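Local structure of guanine nucleotide exchange protein (Legionella pneumophila, 1XSZ) at residues Pro300-Ser306 and Thr327-Glu331; Ala311-Phe317 and Ala338-Lys343. The protein probably acts as a guanine nucleotide exchange factor for ADP-ribosylation factor, with a Sec7 domain whose active site lies under a C-terminal cap. One frame throughout, in Å; residues are numbered along the deposited sequence.

How the contacts relate
Both contacts belong to the C-terminal capping domain and lie on the same side of the chain's centre, their own centres 15 Å apart and their nearest atoms about 5 Å apart without touching. Their segments alternate along the chain: 300-306, 311-317, 327-331, 338-343. Contact 1 joins the loop after strand 295-300 to the loop after strand 323-325, and each loop leads into a helix; contact 2 packs those two helices, 306-315 and 332-351, against each other. The two strands flank strand 204-208 in the antiparallel sheet. One pair of strand-loop-helix units is thus joined twice, first where the helices start and again further along them.

Contact 1 of 2, residues Pro300-Ser306 and Thr327-Glu331; sequences PGQTKES and TYDYE
Tyr-330 reaches across to the backbone of Gly-301, joining two strand-to-helix loops of the capping domain, one closed by a type II turn from Thr-303 to Ser-306, the other by an ST motif at Thr-327. The phenol OH donates to Gly-301 O at 2.6 Å, in the plane of that carbonyl, and the oxygen in turn sits at the edge of the ring. With CG beside the backbone N (chi1 -50°), the tyrosine ring extends past Pro-300, whose CG approaches obliquely to 3.5 Å from Tyr-330 CD2. Over the centre of one ring face lies Asp-329 CB, from the preceding residue.

Thr-327 turns its hydroxyl between its own N and carbonyl carbon (chi1 64°), where OG1 accepts from Tyr-330 N at 2.9 Å. That rotation leaves the methyl CG2 facing Pro-300 CD, a loose contact at 4.1 Å. The carboxylate of Asp-329 divides its polar bonds: OD1 forms a salt bridge with Lys-23 of helix 22-35, while OD2 accepts from a water and also packs 3.4 Å from Gln-302 CB. That water, 3.1 Å from Asp-329 OD2, completes the junction, donating to Pro-300 O as well and accepting from Thr-327 OG1 at 2.8 Å.

Contact 2 of 2, residues Ala311-Phe317 and Ala338-Lys343; sequences AKAAADF and AYDNQK
Lys-343 reaches from helix 332-351 to the last turn of helix 306-315 and delivers its ammonium group there. NZ donates to Ala-315 O at 2.9 Å, tilted 29° from the carbonyl plane, and makes a weak second bond to Phe-317 O. The first torsion, with CG beside the backbone N, lays CG over one face of the Tyr-339 ring, toward the rim; a bend at chi2 and an extended remainder then carry NZ to the carbonyls. A water beside this group sits between Tyr-339 OH, at 2.6 Å, and Ala-314 O, and can bridge them.

Tyr-339 itself, with CG anti to the backbone N (chi1 173°), turns the edge of its ring to Ala-314 C of helix 306-315, while its CE1 comes within 3.7 Å of Ala-315 CA. Beyond the segments, the ring of Phe-324 packs edge-to-face with it. The helix segments cross at -56°, their axes 8.5 Å apart, and small side chains permit this approach. Ala-311 CB touches Ala-338 CB at 3.8 Å, and Ala-315 CB rests 3.6 Å from Gln-342 CB. At the border the bent Gln-342 crosses Lys-312 obliquely, its OE1 3.3 Å from Lys-312 CG. Beneath the alanines, Tyr-205 of strand 204-208 touches Ala-311, Ala-314 and Ala-338, setting the helix pair on the sheet.

The chemistry implies a division of labour: alanines allow the helices to pack closely, while a positive charge placed among carbonyls at a helix C-terminus is probably favoured by the helix dipole.

Contact 1 of 2, residues Pro300-Ser306 and Thr327-Glu331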
loop_
_atom_site.group_PDB
_atom_site.type_symbol
_atom_site.label_atom_id
_atom_site.label_comp_id
_atom_site.label_asym_id
_atom_site.label_seq_id
_atom_site.Cartn_x
_atom_site.Cartn_y
_atom_site.Cartn_z
ATOM N N PRO A 300 9.595 5.896 8.176
ATOM C CA PRO A 300 10.379 7.132 8.104
ATOM C C PRO A 300 10.468 7.599 6.655
ATOM O O PRO A 300 10.466 6.778 5.734
ATOM C CB PRO A 300 11.737 6.710 8.655
ATOM C CG PRO A 300 11.847 5.279 8.193
ATOM C CD PRO A 300 10.456 4.727 8.435
ATOM N N GLY A 301 10.537 8.912 6.460
ATOM C CA GLY A 301 10.654 9.459 5.121
ATOM C C GLY A 301 12.090 9.363 4.645
ATOM O O GLY A 301 12.951 8.855 5.364
ATOM N N GLN A 302 12.362 9.860 3.442
ATOM C CA GLN A 302 13.713 9.796 2.895
ATOM C C GLN A 302 14.658 10.878 3.418
ATOM O O GLN A 302 15.875 10.718 3.350
ATOM C CB GLN A 302 13.668 9.850 1.365
ATOM C CG GLN A 302 13.035 11.107 0.795
ATOM C CD GLN A 302 13.090 11.141 -0.721
ATOM O OE1 GLN A 302 14.171 11.154 -1.313
ATOM N NE2 GLN A 302 11.924 11.152 -1.357
ATOM N N THR A 303 14.104 11.970 3.942
ATOM C CA THR A 303 14.927 13.061 4.462
ATOM C C THR A 303 15.694 12.652 5.714
ATOM O O THR A 303 15.263 11.771 6.459
ATOM C CB THR A 303 14.077 14.307 4.799
ATOM O OG1 THR A 303 13.093 13.968 5.783
ATOM C CG2 THR A 303 13.389 14.837 3.550
ATOM N N LYS A 304 16.831 13.301 5.943
ATOM C CA LYS A 304 17.662 13.000 7.102
ATOM C C LYS A 304 16.912 13.169 8.418
ATOM O O LYS A 304 16.032 14.022 8.543
ATOM C CB LYS A 304 18.912 13.888 7.111
ATOM C CG LYS A 304 19.944 13.546 6.045
ATOM C CD LYS A 304 19.432 13.825 4.639
ATOM C CE LYS A 304 20.500 13.520 3.599
ATOM N NZ LYS A 304 20.031 13.805 2.214
ATOM N N GLU A 305 17.279 12.342 9.393
ATOM C CA GLU A 305 16.684 12.350 10.724
ATOM C C GLU A 305 15.274 11.771 10.770
ATOM O O GLU A 305 14.670 11.691 11.840
ATOM C CB GLU A 305 16.685 13.769 11.308
ATOM C CG GLU A 305 18.077 14.376 11.425
ATOM C CD GLU A 305 18.105 15.620 12.293
ATOM O OE1 GLU A 305 19.176 16.253 12.390
ATOM O OE2 GLU A 305 17.057 15.961 12.883
ATOM N N SER A 306 14.752 11.366 9.614
ATOM C CA SER A 306 13.418 10.775 9.551
ATOM C C SER A 306 13.376 9.471 10.337
ATOM O O SER A 306 12.376 9.157 10.977
ATOM C CB SER A 306 13.015 10.497 8.101
ATOM O OG SER A 306 12.724 11.699 7.410
ATOM N N THR A 327 12.804 -0.193 4.452
ATOM C CA THR A 327 12.043 0.674 3.566
ATOM C C THR A 327 12.951 0.795 2.351
ATOM O O THR A 327 14.062 0.268 2.345
ATOM C CB THR A 327 11.804 2.089 4.141
ATOM O OG1 THR A 327 13.057 2.764 4.288
ATOM C CG2 THR A 327 11.082 2.017 5.478
ATOM N N TYR A 328 12.485 1.481 1.320
ATOM C CA TYR A 328 13.293 1.646 0.120
ATOM C C TYR A 328 14.610 2.357 0.437
ATOM O O TYR A 328 15.627 2.109 -0.207
ATOM C CB TYR A 328 12.510 2.451 -0.919
ATOM C CG TYR A 328 13.149 2.493 -2.289
ATOM C CD1 TYR A 328 13.229 1.345 -3.077
ATOM C CD2 TYR A 328 13.650 3.687 -2.808
ATOM C CE1 TYR A 328 13.787 1.383 -4.356
ATOM C CE2 TYR A 328 14.213 3.738 -4.088
ATOM C CZ TYR A 328 14.274 2.582 -4.853
ATOM O OH TYR A 328 14.800 2.615 -6.129
ATOM N N ASP A 329 14.594 3.219 1.449
ATOM C CA ASP A 329 15.781 3.989 1.809
ATOM C C ASP A 329 16.587 3.482 3.001
ATOM O O ASP A 329 17.789 3.734 3.085
ATOM C CB ASP A 329 15.386 5.440 2.087
ATOM C CG ASP A 329 14.579 6.050 0.964
ATOM O OD1 ASP A 329 15.114 6.160 -0.157
ATOM O OD2 ASP A 329 13.410 6.417 1.206
ATOM N N TYR A 330 15.941 2.775 3.922
ATOM C CA TYR A 330 16.638 2.307 5.118
ATOM C C TYR A 330 16.647 0.799 5.325
ATOM O O TYR A 330 15.615 0.142 5.206
ATOM C CB TYR A 330 16.021 2.968 6.352
ATOM C CG TYR A 330 15.898 4.468 6.237
ATOM C CD1 TYR A 330 17.027 5.284 6.253
ATOM C CD2 TYR A 330 14.651 5.071 6.087
ATOM C CE1 TYR A 330 16.915 6.667 6.119
ATOM C CE2 TYR A 330 14.528 6.447 5.952
ATOM C CZ TYR A 330 15.663 7.239 5.969
ATOM O OH TYR A 330 15.544 8.603 5.832
ATOM N N GLU A 331 17.821 0.266 5.660
ATOM C CA GLU A 331 17.978 -1.161 5.914
ATOM C C GLU A 331 17.264 -1.480 7.223
ATOM O O GLU A 331 17.155 -0.625 8.104
ATOM C CB GLU A 331 19.461 -1.521 6.025
ATOM C CG GLU A 331 20.316 -0.928 4.916
ATOM C CD GLU A 331 21.763 -1.379 4.982
ATOM O OE1 GLU A 331 22.325 -1.433 6.097
ATOM O OE2 GLU A 331 22.342 -1.669 3.913
HETATM O O HOH W 1 12.194 5.355 3.873
#

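Contact 2 of 2, residues Ala311-Phe317 and Ala338-Lys343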
loop_
_atom_site.group_PDB
_atom_site.type_symbol
_atom_site.label_atom_id
_atom_site.label_comp_id
_atom_site.label_asym_id
_atom_site.label_seq_id
_atom_site.Cartn_x
_atom_site.Cartn_y
_atom_site.Cartn_z
ATOM N N ALA A 311 11.256 6.208 14.710
ATOM C CA ALA A 311 11.634 5.342 15.824
ATOM C C ALA A 311 11.066 5.854 17.143
ATOM O O ALA A 311 10.638 5.071 17.987
ATOM C CB ALA A 311 13.149 5.232 15.912
ATOM N N LYS A 312 11.069 7.172 17.318
ATOM C CA LYS A 312 10.535 7.765 18.544
ATOM C C LYS A 312 9.039 7.504 18.654
ATOM O O LYS A 312 8.533 7.156 19.722
ATOM C CB LYS A 312 10.796 9.271 18.570
ATOM C CG LYS A 312 12.248 9.643 18.784
ATOM C CD LYS A 312 12.437 11.150 18.794
ATOM C CE LYS A 312 13.909 11.513 18.914
ATOM N NZ LYS A 312 14.116 12.987 18.891
ATOM N N ALA A 313 8.321 7.672 17.550
ATOM C CA ALA A 313 6.887 7.430 17.576
ATOM C C ALA A 313 6.611 5.966 17.934
ATOM O O ALA A 313 5.786 5.668 18.794
ATOM C CB ALA A 313 6.267 7.780 16.223
ATOM N N ALA A 314 7.321 5.046 17.282
ATOM C CA ALA A 314 7.128 3.625 17.550
ATOM C C ALA A 314 7.485 3.254 18.989
ATOM O O ALA A 314 6.789 2.466 19.632
ATOM C CB ALA A 314 7.962 2.796 16.566
ATOM N N ALA A 315 8.568 3.838 19.493
ATOM C CA ALA A 315 9.018 3.555 20.851
ATOM C C ALA A 315 8.105 4.129 21.927
ATOM O O ALA A 315 8.130 3.661 23.064
ATOM C CB ALA A 315 10.434 4.075 21.047
ATOM N N ASP A 316 7.297 5.129 21.574
ATOM C CA ASP A 316 6.396 5.744 22.544
ATOM C C ASP A 316 5.220 4.854 22.941
ATOM O O ASP A 316 4.540 5.123 23.931
ATOM C CB ASP A 316 5.885 7.090 22.021
ATOM C CG ASP A 316 6.865 8.221 22.278
ATOM O OD1 ASP A 316 7.832 8.012 23.047
ATOM O OD2 ASP A 316 6.670 9.324 21.728
ATOM N N PHE A 317 4.966 3.800 22.171
ATOM C CA PHE A 317 3.892 2.873 22.505
ATOM C C PHE A 317 4.391 1.922 23.585
ATOM O O PHE A 317 5.566 1.557 23.597
ATOM C CB PHE A 317 3.508 1.992 21.305
ATOM C CG PHE A 317 2.678 2.678 20.258
ATOM C CD1 PHE A 317 3.271 3.471 19.283
ATOM C CD2 PHE A 317 1.302 2.489 20.225
ATOM C CE1 PHE A 317 2.506 4.061 18.285
ATOM C CE2 PHE A 317 0.530 3.078 19.227
ATOM C CZ PHE A 317 1.137 3.863 18.257
ATOM N N ALA A 338 17.690 2.116 15.660
ATOM C CA ALA A 338 17.114 3.399 16.046
ATOM C C ALA A 338 16.014 3.194 17.084
ATOM O O ALA A 338 15.927 3.928 18.074
ATOM C CB ALA A 338 16.561 4.120 14.818
ATOM N N TYR A 339 15.176 2.190 16.861
ATOM C CA TYR A 339 14.091 1.880 17.780
ATOM C C TYR A 339 14.650 1.438 19.133
ATOM O O TYR A 339 14.206 1.913 20.180
ATOM C CB TYR A 339 13.218 0.775 17.182
ATOM C CG TYR A 339 12.152 0.234 18.104
ATOM C CD1 TYR A 339 10.943 0.911 18.287
ATOM C CD2 TYR A 339 12.336 -0.979 18.766
ATOM C CE1 TYR A 339 9.942 0.384 19.102
ATOM C CE2 TYR A 339 11.347 -1.512 19.582
ATOM C CZ TYR A 339 10.149 -0.830 19.744
ATOM O OH TYR A 339 9.166 -1.385 20.526
ATOM N N ASP A 340 15.624 0.534 19.119
ATOM C CA ASP A 340 16.205 0.065 20.373
ATOM C C ASP A 340 16.866 1.208 21.140
ATOM O O ASP A 340 16.813 1.242 22.373
ATOM C CB ASP A 340 17.231 -1.045 20.122
ATOM C CG ASP A 340 16.589 -2.377 19.775
ATOM O OD1 ASP A 340 15.350 -2.525 19.883
ATOM O OD2 ASP A 340 17.344 -3.302 19.401
ATOM N N ASN A 341 17.491 2.134 20.421
ATOM C CA ASN A 341 18.136 3.270 21.068
ATOM C C ASN A 341 17.091 4.146 21.742
ATOM O O ASN A 341 17.306 4.633 22.854
ATOM C CB ASN A 341 18.949 4.082 20.058
ATOM C CG ASN A 341 20.196 3.353 19.609
ATOM O OD1 ASN A 341 20.681 2.453 20.298
ATOM N ND2 ASN A 341 20.734 3.743 18.461
ATOM N N GLN A 342 15.955 4.349 21.084
ATOM C CA GLN A 342 14.905 5.159 21.688
ATOM C C GLN A 342 14.346 4.451 22.926
ATOM O O GLN A 342 14.045 5.099 23.927
ATOM C CB GLN A 342 13.785 5.441 20.681
ATOM C CG GLN A 342 14.177 6.378 19.542
ATOM C CD GLN A 342 14.760 7.692 20.032
ATOM O OE1 GLN A 342 14.286 8.270 21.012
ATOM N NE2 GLN A 342 15.788 8.176 19.344
ATOM N N LYS A 343 14.202 3.128 22.872
ATOM C CA LYS A 343 13.701 2.390 24.033
ATOM C C LYS A 343 14.696 2.503 25.187
ATOM O O LYS A 343 14.300 2.600 26.352
ATOM C CB LYS A 343 13.474 0.910 23.692
ATOM C CG LYS A 343 12.202 0.632 22.908
ATOM C CD LYS A 343 10.951 0.980 23.722
ATOM C CE LYS A 343 9.696 0.450 23.045
ATOM N NZ LYS A 343 8.456 0.867 23.767
HETATM O O HOH W 2 7.048 0.051 20.964
#